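Local atomic coordinates of lipase aflb (Neosartorya fumigata, PDB entry 6IDY), a protein that probably hydrolyses the ester bonds of lipids, as its family of lipases does, and binds a calcium ion. Residues A[14-26]-A[35-47]. Numbering follows the deposited sequence.
Sequences LSLVSILSSAAND and SIASLIASEIVSK
Helix 16-24 packs against residues 35-47 of helix 31-47 as the two arms of a helical hairpin, roughly antiparallel, the N-to-C directions of the segments diverging by 145° and their axes approaching to 7.7 Å, with the CA of Val17 nearest that of Ala41 and the CA of Leu20 nearest that of Ala37. Alanines permit this closeness: the CB of Ala37 presses on the backbone of helix 16-24, 3.4 Å from Leu20 O, and the CB of Ala41 lies 3.5 Å from Ser21 OG. That hydroxyl is turned back onto its own helix and donates to Val17 O (2.7 Å), from above the carbonyl plane; the same oxygen also takes Ser21 N. Leu20 splits its two methyls between nearby residues of helix 31-47, CD1 against Ile40 CG2 (3.6 Å) and CD2 at the CB of Ala37. In Val17, CG1 is anti to the backbone N (chi1 162°) and meets Val45 CG1, while CG2 touches Ile44 CG2 at 3.7 Å as the two side chains pass in opposite directions. Leu16 reaches in with its tip alone, CD2 meeting Ile44 CD1 where the side chains cross at about a right angle. Toward the turn, small residues close the interface, Ala24 CB resting on Ser38 CB at 3.7 Å. Ser15 caps helix 16-24 through a nearly straight bond from Ser18 N to its OG. The hairpin lies at the periphery of the chain, where helix 81-90 packs on Ile36 and Ile40, helix 96-103 on Leu16 and Ile44, and helix 414-424 on Leu16, Ile19 and Ile36.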
loop_
_atom_site.group_PDB
_atom_site.type_symbol
_atom_site.label_atom_id
_atom_site.label_comp_id
_atom_site.label_asym_id
_atom_site.label_seq_id
_atom_site.Cartn_x
_atom_site.Cartn_y
_atom_site.Cartn_z
ATOM N N LEU A 14 -17.107 16.305 4.959
ATOM C CA LEU A 14 -17.266 14.956 5.496
ATOM C C LEU A 14 -16.052 14.528 6.320
ATOM O O LEU A 14 -14.942 15.013 6.079
ATOM C CB LEU A 14 -17.515 13.939 4.367
ATOM C CG LEU A 14 -18.905 13.912 3.722
ATOM C CD1 LEU A 14 -18.884 13.088 2.446
ATOM C CD2 LEU A 14 -19.958 13.351 4.676
ATOM N N SER A 15 -16.262 13.605 7.275
ATOM C CA SER A 15 -15.213 13.105 8.160
ATOM C C SER A 15 -15.285 11.587 8.341
ATOM O O SER A 15 -16.267 10.961 7.935
ATOM C CB SER A 15 -15.296 13.800 9.518
ATOM O OG SER A 15 -16.407 13.348 10.274
ATOM N N LEU A 16 -14.251 11.004 8.981
ATOM C CA LEU A 16 -14.170 9.582 9.300
ATOM C C LEU A 16 -15.365 9.206 10.191
ATOM O O LEU A 16 -16.017 8.190 9.936
ATOM C CB LEU A 16 -12.832 9.297 10.008
ATOM C CG LEU A 16 -12.368 7.853 10.141
ATOM C CD1 LEU A 16 -12.023 7.274 8.808
ATOM C CD2 LEU A 16 -11.135 7.767 11.017
ATOM N N VAL A 17 -15.694 10.078 11.174
ATOM C CA VAL A 17 -16.829 9.939 12.092
ATOM C C VAL A 17 -18.159 9.902 11.323
ATOM O O VAL A 17 -18.933 8.969 11.529
ATOM C CB VAL A 17 -16.805 11.018 13.218
ATOM C CG1 VAL A 17 -18.167 11.163 13.899
ATOM C CG2 VAL A 17 -15.728 10.705 14.249
ATOM N N SER A 18 -18.408 10.892 10.432
ATOM C CA SER A 18 -19.638 10.983 9.634
ATOM C C SER A 18 -19.820 9.785 8.695
ATOM O O SER A 18 -20.918 9.237 8.627
ATOM C CB SER A 18 -19.710 12.304 8.870
ATOM O OG SER A 18 -18.878 12.305 7.722
ATOM N N ILE A 19 -18.742 9.359 8.002
ATOM C CA ILE A 19 -18.784 8.200 7.099
ATOM C C ILE A 19 -19.165 6.935 7.877
ATOM O O ILE A 19 -20.091 6.226 7.476
ATOM C CB ILE A 19 -17.468 8.026 6.290
ATOM C CG1 ILE A 19 -17.250 9.197 5.313
ATOM C CG2 ILE A 19 -17.454 6.686 5.544
ATOM C CD1 ILE A 19 -15.814 9.392 4.908
ATOM N N LEU A 20 -18.488 6.688 9.008
ATOM C CA LEU A 20 -18.748 5.508 9.829
ATOM C C LEU A 20 -20.121 5.539 10.520
ATOM O O LEU A 20 -20.737 4.479 10.656
ATOM C CB LEU A 20 -17.603 5.249 10.821
ATOM C CG LEU A 20 -16.272 4.839 10.168
ATOM C CD1 LEU A 20 -15.102 5.150 11.064
ATOM C CD2 LEU A 20 -16.273 3.380 9.746
ATOM N N SER A 21 -20.616 6.731 10.910
ATOM C CA SER A 21 -21.944 6.876 11.537
ATOM C C SER A 21 -23.039 6.592 10.507
ATOM O O SER A 21 -24.027 5.934 10.837
ATOM C CB SER A 21 -22.129 8.274 12.123
ATOM O OG SER A 21 -21.136 8.531 13.100
ATOM N N SER A 22 -22.841 7.064 9.257
ATOM C CA SER A 22 -23.753 6.836 8.134
ATOM C C SER A 22 -23.786 5.345 7.800
ATOM O O SER A 22 -24.870 4.800 7.593
ATOM C CB SER A 22 -23.310 7.631 6.909
ATOM O OG SER A 22 -23.315 9.021 7.183
ATOM N N ALA A 23 -22.600 4.685 7.774
ATOM C CA ALA A 23 -22.450 3.253 7.494
ATOM C C ALA A 23 -23.142 2.390 8.555
ATOM O O ALA A 23 -23.749 1.373 8.212
ATOM C CB ALA A 23 -20.978 2.889 7.388
ATOM N N ALA A 24 -23.087 2.823 9.832
ATOM C CA ALA A 24 -23.741 2.153 10.964
ATOM C C ALA A 24 -25.263 2.176 10.793
ATOM O O ALA A 24 -25.949 1.257 11.248
ATOM C CB ALA A 24 -23.361 2.841 12.266
ATOM N N ASN A 25 -25.780 3.224 10.120
ATOM C CA ASN A 25 -27.209 3.417 9.853
ATOM C C ASN A 25 -27.568 3.063 8.402
ATOM O O ASN A 25 -28.658 3.392 7.925
ATOM C CB ASN A 25 -27.616 4.850 10.196
ATOM C CG ASN A 25 -27.472 5.175 11.658
ATOM O OD1 ASN A 25 -27.947 4.442 12.535
ATOM N ND2 ASN A 25 -26.809 6.283 11.952
ATOM N N ASP A 26 -26.650 2.368 7.716
ATOM C CA ASP A 26 -26.830 1.954 6.335
ATOM C C ASP A 26 -27.293 0.502 6.285
ATOM O O ASP A 26 -26.531 -0.420 6.599
ATOM C CB ASP A 26 -25.536 2.187 5.526
ATOM C CG ASP A 26 -25.656 2.042 4.024
ATOM O OD1 ASP A 26 -26.747 1.646 3.545
ATOM O OD2 ASP A 26 -24.654 2.310 3.323
ATOM N N SER A 35 -22.072 -2.677 13.231
ATOM C CA SER A 35 -21.701 -2.661 14.653
ATOM C C SER A 35 -20.287 -2.135 14.842
ATOM O O SER A 35 -20.070 -1.296 15.716
ATOM C CB SER A 35 -21.828 -4.054 15.264
ATOM O OG SER A 35 -23.163 -4.526 15.174
ATOM N N ILE A 36 -19.336 -2.600 13.995
ATOM C CA ILE A 36 -17.934 -2.178 14.025
ATOM C C ILE A 36 -17.834 -0.687 13.690
ATOM O O ILE A 36 -17.131 0.040 14.392
ATOM C CB ILE A 36 -17.022 -3.093 13.148
ATOM C CG1 ILE A 36 -16.996 -4.532 13.711
ATOM C CG2 ILE A 36 -15.592 -2.539 13.034
ATOM C CD1 ILE A 36 -16.474 -5.619 12.748
ATOM N N ALA A 37 -18.578 -0.227 12.659
ATOM C CA ALA A 37 -18.619 1.182 12.247
ATOM C C ALA A 37 -19.168 2.057 13.379
ATOM O O ALA A 37 -18.575 3.094 13.676
ATOM C CB ALA A 37 -19.470 1.341 10.997
ATOM N N SER A 38 -20.271 1.615 14.035
ATOM C CA SER A 38 -20.898 2.321 15.157
ATOM C C SER A 38 -19.922 2.424 16.332
ATOM O O SER A 38 -19.699 3.530 16.834
ATOM C CB SER A 38 -22.181 1.614 15.589
ATOM O OG SER A 38 -22.844 2.340 16.612
ATOM N N LEU A 39 -19.302 1.276 16.726
ATOM C CA LEU A 39 -18.322 1.181 17.812
ATOM C C LEU A 39 -17.143 2.123 17.576
ATOM O O LEU A 39 -16.743 2.830 18.499
ATOM C CB LEU A 39 -17.830 -0.270 17.980
ATOM C CG LEU A 39 -16.906 -0.547 19.168
ATOM C CD1 LEU A 39 -17.444 -1.679 20.020
ATOM C CD2 LEU A 39 -15.483 -0.856 18.701
ATOM N N ILE A 40 -16.617 2.152 16.338
ATOM C CA ILE A 40 -15.484 2.996 15.958
ATOM C C ILE A 40 -15.874 4.475 15.981
ATOM O O ILE A 40 -15.144 5.264 16.579
ATOM C CB ILE A 40 -14.832 2.533 14.616
ATOM C CG1 ILE A 40 -14.118 1.179 14.814
ATOM C CG2 ILE A 40 -13.857 3.576 14.056
ATOM C CD1 ILE A 40 -13.640 0.521 13.567
ATOM N N ALA A 41 -17.024 4.844 15.371
ATOM C CA ALA A 41 -17.517 6.227 15.349
ATOM C C ALA A 41 -17.726 6.771 16.769
ATOM O O ALA A 41 -17.344 7.909 17.038
ATOM C CB ALA A 41 -18.807 6.327 14.547
ATOM N N SER A 42 -18.282 5.942 17.682
ATOM C CA SER A 42 -18.509 6.335 19.074
ATOM C C SER A 42 -17.202 6.390 19.867
ATOM O O SER A 42 -17.042 7.283 20.695
ATOM C CB SER A 42 -19.541 5.438 19.751
ATOM O OG SER A 42 -19.084 4.105 19.897
ATOM N N GLU A 43 -16.256 5.469 19.588
ATOM C CA GLU A 43 -14.948 5.440 20.253
ATOM C C GLU A 43 -14.081 6.640 19.856
ATOM O O GLU A 43 -13.358 7.161 20.707
ATOM C CB GLU A 43 -14.224 4.100 20.025
ATOM C CG GLU A 43 -12.950 3.889 20.836
ATOM C CD GLU A 43 -13.026 4.131 22.334
ATOM O OE1 GLU A 43 -13.932 3.567 22.990
ATOM O OE2 GLU A 43 -12.168 4.882 22.850
ATOM N N ILE A 44 -14.187 7.105 18.591
ATOM C CA ILE A 44 -13.436 8.271 18.117
ATOM C C ILE A 44 -13.913 9.529 18.842
ATOM O O ILE A 44 -13.089 10.164 19.493
ATOM C CB ILE A 44 -13.396 8.429 16.566
ATOM C CG1 ILE A 44 -12.661 7.240 15.910
ATOM C CG2 ILE A 44 -12.726 9.761 16.164
ATOM C CD1 ILE A 44 -12.896 7.069 14.401
ATOM N N VAL A 45 -15.237 9.849 18.781
ATOM C CA VAL A 45 -15.847 11.027 19.437
ATOM C C VAL A 45 -15.589 11.050 20.961
ATOM O O VAL A 45 -15.383 12.128 21.515
ATOM C CB VAL A 45 -17.352 11.263 19.104
ATOM C CG1 VAL A 45 -17.555 11.579 17.627
ATOM C CG2 VAL A 45 -18.238 10.100 19.540
ATOM N N SER A 46 -15.562 9.864 21.612
ATOM C CA SER A 46 -15.291 9.702 23.043
ATOM C C SER A 46 -13.823 10.014 23.360
ATOM O O SER A 46 -13.552 10.722 24.332
ATOM C CB SER A 46 -15.636 8.285 23.495
ATOM O OG SER A 46 -15.354 8.073 24.870
ATOM N N LYS A 47 -12.882 9.493 22.536
ATOM C CA LYS A 47 -11.446 9.710 22.717
ATOM C C LYS A 47 -11.015 11.152 22.405
ATOM O O LYS A 47 -10.158 11.676 23.120
ATOM C CB LYS A 47 -10.616 8.679 21.937
ATOM C CG LYS A 47 -9.163 8.621 22.384
ATOM C CD LYS A 47 -8.609 7.211 22.429
ATOM C CE LYS A 47 -7.677 7.004 23.603
ATOM N NZ LYS A 47 -6.547 7.974 23.615
#